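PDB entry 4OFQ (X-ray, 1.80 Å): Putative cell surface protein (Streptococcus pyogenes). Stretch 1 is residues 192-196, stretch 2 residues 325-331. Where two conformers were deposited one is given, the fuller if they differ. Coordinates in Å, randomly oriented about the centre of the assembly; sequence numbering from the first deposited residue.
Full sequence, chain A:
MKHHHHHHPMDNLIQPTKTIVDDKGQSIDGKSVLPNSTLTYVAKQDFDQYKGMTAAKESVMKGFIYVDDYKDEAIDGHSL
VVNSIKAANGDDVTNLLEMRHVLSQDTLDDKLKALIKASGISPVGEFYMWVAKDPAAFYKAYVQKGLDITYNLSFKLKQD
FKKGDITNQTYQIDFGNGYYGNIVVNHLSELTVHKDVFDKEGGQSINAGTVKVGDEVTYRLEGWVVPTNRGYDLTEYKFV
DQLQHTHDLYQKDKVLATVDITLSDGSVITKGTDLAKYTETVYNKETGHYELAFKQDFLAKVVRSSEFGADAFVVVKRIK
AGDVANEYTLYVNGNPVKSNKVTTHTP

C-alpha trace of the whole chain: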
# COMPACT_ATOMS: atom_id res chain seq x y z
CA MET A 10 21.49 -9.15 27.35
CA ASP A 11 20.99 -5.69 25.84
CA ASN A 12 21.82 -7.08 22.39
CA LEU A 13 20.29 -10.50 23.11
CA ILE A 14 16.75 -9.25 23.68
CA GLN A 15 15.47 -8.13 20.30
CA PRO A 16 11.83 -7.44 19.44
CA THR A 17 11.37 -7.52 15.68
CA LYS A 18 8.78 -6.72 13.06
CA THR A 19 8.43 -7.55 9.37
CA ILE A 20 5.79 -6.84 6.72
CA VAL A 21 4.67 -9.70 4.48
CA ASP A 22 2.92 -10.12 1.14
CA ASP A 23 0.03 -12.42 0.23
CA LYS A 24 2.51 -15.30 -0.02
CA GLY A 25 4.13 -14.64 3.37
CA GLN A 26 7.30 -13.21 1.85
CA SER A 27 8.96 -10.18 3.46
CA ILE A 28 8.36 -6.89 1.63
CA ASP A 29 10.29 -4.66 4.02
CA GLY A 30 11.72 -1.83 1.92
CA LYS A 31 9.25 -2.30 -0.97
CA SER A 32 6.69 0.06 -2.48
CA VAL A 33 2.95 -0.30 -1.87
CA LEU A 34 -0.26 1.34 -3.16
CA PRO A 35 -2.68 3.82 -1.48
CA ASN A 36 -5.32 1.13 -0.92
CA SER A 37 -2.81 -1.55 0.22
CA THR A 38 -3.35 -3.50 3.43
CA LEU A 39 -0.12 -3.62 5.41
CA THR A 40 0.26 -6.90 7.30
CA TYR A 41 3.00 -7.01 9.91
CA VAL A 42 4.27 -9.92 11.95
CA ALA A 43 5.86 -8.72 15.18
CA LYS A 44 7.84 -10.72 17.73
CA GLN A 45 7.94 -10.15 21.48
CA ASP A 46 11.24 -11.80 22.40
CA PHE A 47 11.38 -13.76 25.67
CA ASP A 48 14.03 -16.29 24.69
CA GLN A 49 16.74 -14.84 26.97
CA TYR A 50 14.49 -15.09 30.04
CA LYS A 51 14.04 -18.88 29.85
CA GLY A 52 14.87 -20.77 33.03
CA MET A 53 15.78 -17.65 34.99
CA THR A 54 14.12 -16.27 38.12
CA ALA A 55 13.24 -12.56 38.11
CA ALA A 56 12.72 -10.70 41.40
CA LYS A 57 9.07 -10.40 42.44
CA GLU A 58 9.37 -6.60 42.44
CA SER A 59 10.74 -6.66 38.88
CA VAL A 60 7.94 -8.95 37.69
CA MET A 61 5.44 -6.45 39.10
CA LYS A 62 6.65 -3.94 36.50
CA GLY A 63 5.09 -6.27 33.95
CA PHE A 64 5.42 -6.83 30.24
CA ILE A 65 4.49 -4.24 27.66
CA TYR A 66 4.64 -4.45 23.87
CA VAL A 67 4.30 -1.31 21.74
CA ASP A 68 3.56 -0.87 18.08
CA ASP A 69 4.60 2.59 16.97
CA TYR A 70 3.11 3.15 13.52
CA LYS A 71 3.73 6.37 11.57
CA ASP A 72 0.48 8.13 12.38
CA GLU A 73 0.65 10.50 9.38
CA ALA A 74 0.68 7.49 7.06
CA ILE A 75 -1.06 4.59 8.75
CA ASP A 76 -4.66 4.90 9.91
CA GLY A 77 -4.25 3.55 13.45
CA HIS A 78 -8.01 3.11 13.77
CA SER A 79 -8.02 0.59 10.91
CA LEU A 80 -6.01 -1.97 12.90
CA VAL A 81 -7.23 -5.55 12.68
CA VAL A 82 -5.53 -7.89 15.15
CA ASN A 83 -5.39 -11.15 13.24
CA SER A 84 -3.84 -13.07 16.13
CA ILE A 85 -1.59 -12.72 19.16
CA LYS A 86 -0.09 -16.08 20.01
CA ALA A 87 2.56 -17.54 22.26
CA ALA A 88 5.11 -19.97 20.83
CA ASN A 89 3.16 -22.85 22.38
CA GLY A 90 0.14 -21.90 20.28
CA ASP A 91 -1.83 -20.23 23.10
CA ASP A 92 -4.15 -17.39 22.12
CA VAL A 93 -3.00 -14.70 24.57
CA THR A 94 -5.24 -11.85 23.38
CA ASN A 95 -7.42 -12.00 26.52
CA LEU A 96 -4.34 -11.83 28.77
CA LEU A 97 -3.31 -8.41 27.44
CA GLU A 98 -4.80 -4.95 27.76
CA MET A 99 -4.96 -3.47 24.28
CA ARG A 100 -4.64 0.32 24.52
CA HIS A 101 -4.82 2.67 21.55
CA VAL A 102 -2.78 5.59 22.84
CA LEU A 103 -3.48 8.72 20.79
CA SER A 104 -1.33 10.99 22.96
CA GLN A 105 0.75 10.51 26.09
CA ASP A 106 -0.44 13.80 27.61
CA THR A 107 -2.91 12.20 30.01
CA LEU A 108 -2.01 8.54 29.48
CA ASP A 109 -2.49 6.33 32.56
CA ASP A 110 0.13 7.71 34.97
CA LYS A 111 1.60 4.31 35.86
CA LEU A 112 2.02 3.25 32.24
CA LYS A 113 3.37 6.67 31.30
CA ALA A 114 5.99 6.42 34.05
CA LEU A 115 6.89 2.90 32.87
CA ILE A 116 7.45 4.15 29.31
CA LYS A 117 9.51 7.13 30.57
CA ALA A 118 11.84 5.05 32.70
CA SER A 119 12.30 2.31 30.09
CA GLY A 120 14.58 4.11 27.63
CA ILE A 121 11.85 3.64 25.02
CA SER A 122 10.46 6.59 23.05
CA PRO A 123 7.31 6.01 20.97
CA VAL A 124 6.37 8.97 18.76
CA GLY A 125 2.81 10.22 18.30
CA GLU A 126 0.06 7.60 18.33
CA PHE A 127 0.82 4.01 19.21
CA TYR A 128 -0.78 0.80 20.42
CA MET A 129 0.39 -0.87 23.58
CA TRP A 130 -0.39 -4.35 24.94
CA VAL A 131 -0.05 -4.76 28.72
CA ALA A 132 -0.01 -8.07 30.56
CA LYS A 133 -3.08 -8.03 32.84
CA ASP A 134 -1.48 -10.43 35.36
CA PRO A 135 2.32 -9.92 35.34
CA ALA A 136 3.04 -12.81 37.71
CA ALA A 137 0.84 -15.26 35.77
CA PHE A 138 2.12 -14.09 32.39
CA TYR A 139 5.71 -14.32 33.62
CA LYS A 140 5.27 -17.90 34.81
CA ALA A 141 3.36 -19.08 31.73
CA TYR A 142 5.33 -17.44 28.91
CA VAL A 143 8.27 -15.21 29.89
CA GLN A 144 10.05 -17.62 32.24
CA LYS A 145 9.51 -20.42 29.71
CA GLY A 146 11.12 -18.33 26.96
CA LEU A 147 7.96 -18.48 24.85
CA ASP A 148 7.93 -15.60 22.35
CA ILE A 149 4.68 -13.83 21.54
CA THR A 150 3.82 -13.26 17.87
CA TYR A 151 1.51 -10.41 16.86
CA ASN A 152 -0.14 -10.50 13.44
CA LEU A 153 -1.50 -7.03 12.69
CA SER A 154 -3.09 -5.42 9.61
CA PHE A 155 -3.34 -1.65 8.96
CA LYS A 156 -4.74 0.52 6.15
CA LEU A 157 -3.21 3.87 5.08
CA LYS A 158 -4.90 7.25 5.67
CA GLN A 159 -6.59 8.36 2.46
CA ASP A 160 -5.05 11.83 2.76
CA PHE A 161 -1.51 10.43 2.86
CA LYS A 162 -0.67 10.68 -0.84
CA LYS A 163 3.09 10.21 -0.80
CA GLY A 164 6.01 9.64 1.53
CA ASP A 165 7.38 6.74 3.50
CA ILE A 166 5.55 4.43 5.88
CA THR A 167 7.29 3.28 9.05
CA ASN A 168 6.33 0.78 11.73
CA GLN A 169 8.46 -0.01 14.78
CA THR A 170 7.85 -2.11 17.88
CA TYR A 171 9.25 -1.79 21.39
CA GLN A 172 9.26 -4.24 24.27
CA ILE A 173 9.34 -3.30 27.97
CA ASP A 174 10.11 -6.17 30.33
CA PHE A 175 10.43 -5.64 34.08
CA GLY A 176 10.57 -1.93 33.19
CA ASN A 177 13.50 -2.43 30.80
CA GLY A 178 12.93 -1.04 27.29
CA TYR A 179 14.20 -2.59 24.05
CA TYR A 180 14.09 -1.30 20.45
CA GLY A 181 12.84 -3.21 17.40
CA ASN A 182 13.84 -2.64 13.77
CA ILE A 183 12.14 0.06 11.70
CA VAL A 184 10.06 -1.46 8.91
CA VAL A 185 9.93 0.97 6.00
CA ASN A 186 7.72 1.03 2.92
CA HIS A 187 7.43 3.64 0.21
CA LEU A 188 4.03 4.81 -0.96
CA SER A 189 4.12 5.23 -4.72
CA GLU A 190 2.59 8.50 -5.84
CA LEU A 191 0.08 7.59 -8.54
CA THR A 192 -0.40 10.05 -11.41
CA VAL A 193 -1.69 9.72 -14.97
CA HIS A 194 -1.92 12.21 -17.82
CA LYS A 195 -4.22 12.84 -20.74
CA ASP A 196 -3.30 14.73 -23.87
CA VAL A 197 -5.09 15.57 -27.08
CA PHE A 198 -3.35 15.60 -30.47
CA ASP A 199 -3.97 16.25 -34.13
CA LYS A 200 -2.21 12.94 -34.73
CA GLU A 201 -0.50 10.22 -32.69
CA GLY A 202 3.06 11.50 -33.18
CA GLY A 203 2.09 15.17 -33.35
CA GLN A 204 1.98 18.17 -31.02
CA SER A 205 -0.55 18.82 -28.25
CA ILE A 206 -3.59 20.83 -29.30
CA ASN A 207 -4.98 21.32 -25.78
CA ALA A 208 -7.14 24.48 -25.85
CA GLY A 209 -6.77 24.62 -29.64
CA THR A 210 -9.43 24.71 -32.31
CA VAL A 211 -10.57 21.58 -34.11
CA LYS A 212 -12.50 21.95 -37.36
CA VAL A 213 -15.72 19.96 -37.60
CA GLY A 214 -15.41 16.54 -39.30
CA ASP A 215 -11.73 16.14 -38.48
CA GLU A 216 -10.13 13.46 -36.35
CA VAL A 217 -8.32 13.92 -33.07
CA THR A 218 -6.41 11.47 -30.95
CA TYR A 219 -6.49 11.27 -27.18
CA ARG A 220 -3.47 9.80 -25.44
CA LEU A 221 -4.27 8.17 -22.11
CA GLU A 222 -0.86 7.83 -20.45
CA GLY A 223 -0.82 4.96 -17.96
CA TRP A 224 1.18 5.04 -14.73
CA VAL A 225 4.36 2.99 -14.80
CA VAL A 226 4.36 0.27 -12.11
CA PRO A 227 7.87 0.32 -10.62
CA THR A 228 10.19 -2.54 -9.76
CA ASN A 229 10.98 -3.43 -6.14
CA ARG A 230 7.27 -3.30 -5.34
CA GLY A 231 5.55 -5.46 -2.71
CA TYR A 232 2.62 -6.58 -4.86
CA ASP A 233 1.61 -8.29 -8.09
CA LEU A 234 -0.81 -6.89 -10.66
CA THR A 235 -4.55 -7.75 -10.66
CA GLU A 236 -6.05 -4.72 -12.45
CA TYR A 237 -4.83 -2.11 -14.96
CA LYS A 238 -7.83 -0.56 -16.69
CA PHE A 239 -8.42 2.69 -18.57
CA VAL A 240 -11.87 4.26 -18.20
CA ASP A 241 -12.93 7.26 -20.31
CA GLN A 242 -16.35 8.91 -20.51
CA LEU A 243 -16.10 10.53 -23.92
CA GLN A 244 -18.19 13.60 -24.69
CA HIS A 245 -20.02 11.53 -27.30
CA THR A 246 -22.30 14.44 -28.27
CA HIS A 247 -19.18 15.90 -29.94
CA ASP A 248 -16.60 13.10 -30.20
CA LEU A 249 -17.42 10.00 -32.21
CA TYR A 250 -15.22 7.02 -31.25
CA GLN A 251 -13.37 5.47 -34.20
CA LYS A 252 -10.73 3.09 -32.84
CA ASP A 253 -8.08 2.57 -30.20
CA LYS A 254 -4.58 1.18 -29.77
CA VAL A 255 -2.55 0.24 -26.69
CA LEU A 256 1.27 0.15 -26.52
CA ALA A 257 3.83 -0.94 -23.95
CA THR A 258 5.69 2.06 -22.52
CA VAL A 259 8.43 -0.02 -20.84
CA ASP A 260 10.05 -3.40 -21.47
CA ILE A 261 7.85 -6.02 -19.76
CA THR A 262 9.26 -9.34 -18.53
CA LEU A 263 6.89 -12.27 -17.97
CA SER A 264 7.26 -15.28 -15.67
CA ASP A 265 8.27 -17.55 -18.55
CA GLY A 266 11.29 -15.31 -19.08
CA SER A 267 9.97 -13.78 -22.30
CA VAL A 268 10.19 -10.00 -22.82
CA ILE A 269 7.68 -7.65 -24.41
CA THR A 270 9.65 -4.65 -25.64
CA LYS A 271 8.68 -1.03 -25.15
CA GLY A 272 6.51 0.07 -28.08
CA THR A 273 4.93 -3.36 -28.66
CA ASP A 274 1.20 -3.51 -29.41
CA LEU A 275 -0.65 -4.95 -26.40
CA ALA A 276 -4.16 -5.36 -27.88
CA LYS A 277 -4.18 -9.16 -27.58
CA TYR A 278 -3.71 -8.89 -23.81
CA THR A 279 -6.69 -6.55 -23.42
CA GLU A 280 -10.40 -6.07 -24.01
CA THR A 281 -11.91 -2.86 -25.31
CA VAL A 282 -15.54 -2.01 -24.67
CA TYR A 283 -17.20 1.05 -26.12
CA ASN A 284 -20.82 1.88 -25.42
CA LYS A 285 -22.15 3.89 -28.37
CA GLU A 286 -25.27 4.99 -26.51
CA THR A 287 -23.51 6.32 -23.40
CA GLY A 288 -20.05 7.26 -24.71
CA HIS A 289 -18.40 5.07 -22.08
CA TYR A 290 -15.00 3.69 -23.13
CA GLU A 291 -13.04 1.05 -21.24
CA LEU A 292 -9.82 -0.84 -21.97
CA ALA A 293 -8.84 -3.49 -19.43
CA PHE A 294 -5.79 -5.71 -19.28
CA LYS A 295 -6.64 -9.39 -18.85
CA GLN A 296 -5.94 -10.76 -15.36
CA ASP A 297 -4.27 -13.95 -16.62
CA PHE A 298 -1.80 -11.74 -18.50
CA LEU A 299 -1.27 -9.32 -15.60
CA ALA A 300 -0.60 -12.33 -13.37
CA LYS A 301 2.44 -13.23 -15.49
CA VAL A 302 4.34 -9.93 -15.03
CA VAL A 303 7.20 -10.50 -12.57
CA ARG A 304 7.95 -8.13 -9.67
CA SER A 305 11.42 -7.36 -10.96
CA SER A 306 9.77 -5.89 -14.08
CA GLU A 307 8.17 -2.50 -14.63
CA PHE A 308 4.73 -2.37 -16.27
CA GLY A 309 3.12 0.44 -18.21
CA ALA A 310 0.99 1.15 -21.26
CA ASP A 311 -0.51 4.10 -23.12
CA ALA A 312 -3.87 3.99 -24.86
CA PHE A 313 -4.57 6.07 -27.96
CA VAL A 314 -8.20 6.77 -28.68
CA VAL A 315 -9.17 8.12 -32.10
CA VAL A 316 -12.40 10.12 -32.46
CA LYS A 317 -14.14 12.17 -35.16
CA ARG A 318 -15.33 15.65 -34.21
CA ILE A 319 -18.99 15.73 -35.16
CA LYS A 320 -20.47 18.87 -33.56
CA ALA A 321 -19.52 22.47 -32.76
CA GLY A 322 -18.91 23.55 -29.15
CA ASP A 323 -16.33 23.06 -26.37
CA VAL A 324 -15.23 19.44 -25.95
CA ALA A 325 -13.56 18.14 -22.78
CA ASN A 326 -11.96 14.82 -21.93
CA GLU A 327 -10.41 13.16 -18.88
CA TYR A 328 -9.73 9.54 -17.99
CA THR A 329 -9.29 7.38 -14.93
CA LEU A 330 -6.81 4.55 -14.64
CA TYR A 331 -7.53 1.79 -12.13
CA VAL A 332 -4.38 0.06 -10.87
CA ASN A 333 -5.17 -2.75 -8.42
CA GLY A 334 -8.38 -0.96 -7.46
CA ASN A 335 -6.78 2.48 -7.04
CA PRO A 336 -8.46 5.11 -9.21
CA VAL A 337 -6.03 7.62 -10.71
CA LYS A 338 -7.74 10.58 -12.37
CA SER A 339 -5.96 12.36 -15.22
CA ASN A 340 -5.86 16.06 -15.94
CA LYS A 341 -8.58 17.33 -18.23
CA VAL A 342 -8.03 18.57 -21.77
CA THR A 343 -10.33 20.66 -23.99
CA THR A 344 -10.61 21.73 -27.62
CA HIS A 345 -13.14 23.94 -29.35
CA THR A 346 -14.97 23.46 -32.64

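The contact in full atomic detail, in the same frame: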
# COMPACT_ATOMS: atom_id res chain seq x y z
N THR A 192 0.08 8.97 -10.54
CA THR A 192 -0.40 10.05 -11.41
C THR A 192 -0.58 9.50 -12.83
O THR A 192 0.15 8.60 -13.25
CB THR A 192 0.55 11.30 -11.43
OG1 THR A 192 1.75 10.97 -12.13
CG2 THR A 192 0.90 11.78 -10.03
N VAL A 193 -1.56 10.02 -13.55
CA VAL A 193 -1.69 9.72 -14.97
C VAL A 193 -1.98 11.01 -15.72
O VAL A 193 -2.40 11.99 -15.12
CB VAL A 193 -2.81 8.67 -15.27
CG1 VAL A 193 -2.40 7.29 -14.73
CG2 VAL A 193 -4.13 9.12 -14.67
N HIS A 194 -1.75 11.00 -17.03
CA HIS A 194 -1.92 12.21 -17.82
C HIS A 194 -2.71 11.95 -19.09
O HIS A 194 -2.62 10.86 -19.68
CB HIS A 194 -0.55 12.83 -18.15
CG HIS A 194 0.25 13.20 -16.94
ND1 HIS A 194 1.10 12.31 -16.32
CD2 HIS A 194 0.32 14.35 -16.23
CE1 HIS A 194 1.67 12.90 -15.28
NE2 HIS A 194 1.21 14.14 -15.21
N LYS A 195 -3.48 12.94 -19.50
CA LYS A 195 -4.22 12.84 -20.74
C LYS A 195 -3.76 13.95 -21.65
O LYS A 195 -3.57 15.07 -21.19
CB LYS A 195 -5.72 12.96 -20.52
CG LYS A 195 -6.50 12.90 -21.83
CD LYS A 195 -7.99 12.61 -21.60
CE LYS A 195 -8.70 12.43 -22.93
NZ LYS A 195 -10.09 11.95 -22.74
N ASP A 196 -3.55 13.65 -22.93
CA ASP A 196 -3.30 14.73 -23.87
C ASP A 196 -4.18 14.55 -25.08
O ASP A 196 -4.79 13.48 -25.28
CB ASP A 196 -1.82 14.82 -24.25
CG ASP A 196 -1.36 16.27 -24.44
OD1 ASP A 196 -2.21 17.16 -24.78
OD2 ASP A 196 -0.15 16.51 -24.24
N ALA A 325 -14.51 18.50 -23.83
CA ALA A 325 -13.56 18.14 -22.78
C ALA A 325 -13.34 16.64 -22.77
O ALA A 325 -14.18 15.89 -23.24
CB ALA A 325 -14.07 18.59 -21.40
N ASN A 326 -12.20 16.22 -22.21
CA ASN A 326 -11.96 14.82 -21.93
C ASN A 326 -11.09 14.64 -20.69
O ASN A 326 -10.27 15.48 -20.38
CB ASN A 326 -11.29 14.12 -23.11
CG ASN A 326 -11.35 12.60 -22.99
OD1 ASN A 326 -12.36 12.08 -22.52
N GLU A 327 -11.28 13.53 -19.99
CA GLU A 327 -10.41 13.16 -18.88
C GLU A 327 -10.51 11.64 -18.85
O GLU A 327 -11.42 11.07 -19.46
CB GLU A 327 -10.89 13.76 -17.54
CG GLU A 327 -12.19 13.17 -17.03
CD GLU A 327 -12.69 13.78 -15.71
OE1 GLU A 327 -11.93 14.46 -14.98
OE2 GLU A 327 -13.89 13.56 -15.40
N TYR A 328 -9.61 10.98 -18.14
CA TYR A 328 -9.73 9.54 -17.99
C TYR A 328 -9.29 9.12 -16.61
O TYR A 328 -8.63 9.88 -15.91
CB TYR A 328 -8.97 8.80 -19.10
CG TYR A 328 -7.62 8.25 -18.72
CD1 TYR A 328 -6.47 9.04 -18.78
CD2 TYR A 328 -7.48 6.91 -18.34
CE1 TYR A 328 -5.21 8.51 -18.43
CE2 TYR A 328 -6.26 6.38 -17.99
CZ TYR A 328 -5.13 7.17 -18.04
OH TYR A 328 -3.91 6.60 -17.69
N THR A 329 -9.68 7.91 -16.23
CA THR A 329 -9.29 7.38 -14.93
C THR A 329 -8.66 6.03 -15.16
O THR A 329 -9.21 5.18 -15.86
CB THR A 329 -10.51 7.21 -14.00
OG1 THR A 329 -11.07 8.49 -13.70
CG2 THR A 329 -10.07 6.57 -12.69
N LEU A 330 -7.47 5.84 -14.58
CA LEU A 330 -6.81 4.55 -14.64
C LEU A 330 -7.08 3.86 -13.31
O LEU A 330 -7.04 4.49 -12.26
CB LEU A 330 -5.30 4.75 -14.83
CG LEU A 330 -4.49 3.47 -15.00
CD1 LEU A 330 -4.82 2.79 -16.35
CD2 LEU A 330 -2.98 3.75 -14.86
N TYR A 331 -7.36 2.57 -13.35
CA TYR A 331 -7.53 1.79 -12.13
C TYR A 331 -6.36 0.83 -12.06
O TYR A 331 -6.21 -0.01 -12.94
CB TYR A 331 -8.86 1.03 -12.15
CG TYR A 331 -10.05 1.94 -11.97
CD1 TYR A 331 -10.63 2.57 -13.06
CD2 TYR A 331 -10.58 2.19 -10.70
CE1 TYR A 331 -11.72 3.43 -12.90
CE2 TYR A 331 -11.65 3.04 -10.54
CZ TYR A 331 -12.22 3.65 -11.64
OH TYR A 331 -13.29 4.50 -11.48

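A covalent cross-link ties the two stretches together. Lys-195 NZ lies 1.4 Å from Asn-326 CG, which is bonding distance. This is an isopeptide bond. The side-chain amide nitrogen of Asn-326 is absent from the model, as expected if it is lost when lysine attacks. The two residues are 131 positions apart in sequence. Lys-195 spans the gap with all four chi angles t, so its chain is almost fully extended. Asn-326 (chi1 t) points toward it. Both residues are buried. NZ is also hydrogen-bonded elsewhere in the structure.

Apolar packing supports the link. Val-193 CG1 lies 3.6 Å from Leu-330 CD2, and Val-193 CB lies 3.9 Å from Tyr-328 CZ. These three residues are buried and point toward the opposite stretch. Branched Val-193 can touch both partners. At the edge of the Tyr-328 ring, Lys-195 CB comes within 4.4 Å of Tyr-328 CD1, and His-194 O is 3.7 Å from Tyr-328 CE1. Tyr-328 OH is hydrogen-bonded elsewhere, so this polar end is satisfied within the packing.

No hydrogen bond joins the modelled atoms of the two stretches. Lys-195 NZ and Glu-327 N are 3.4 Å apart, but both are donors. His-194 and Glu-327 point away, which suits their polar side chains. The contact buries 333 Å² in total.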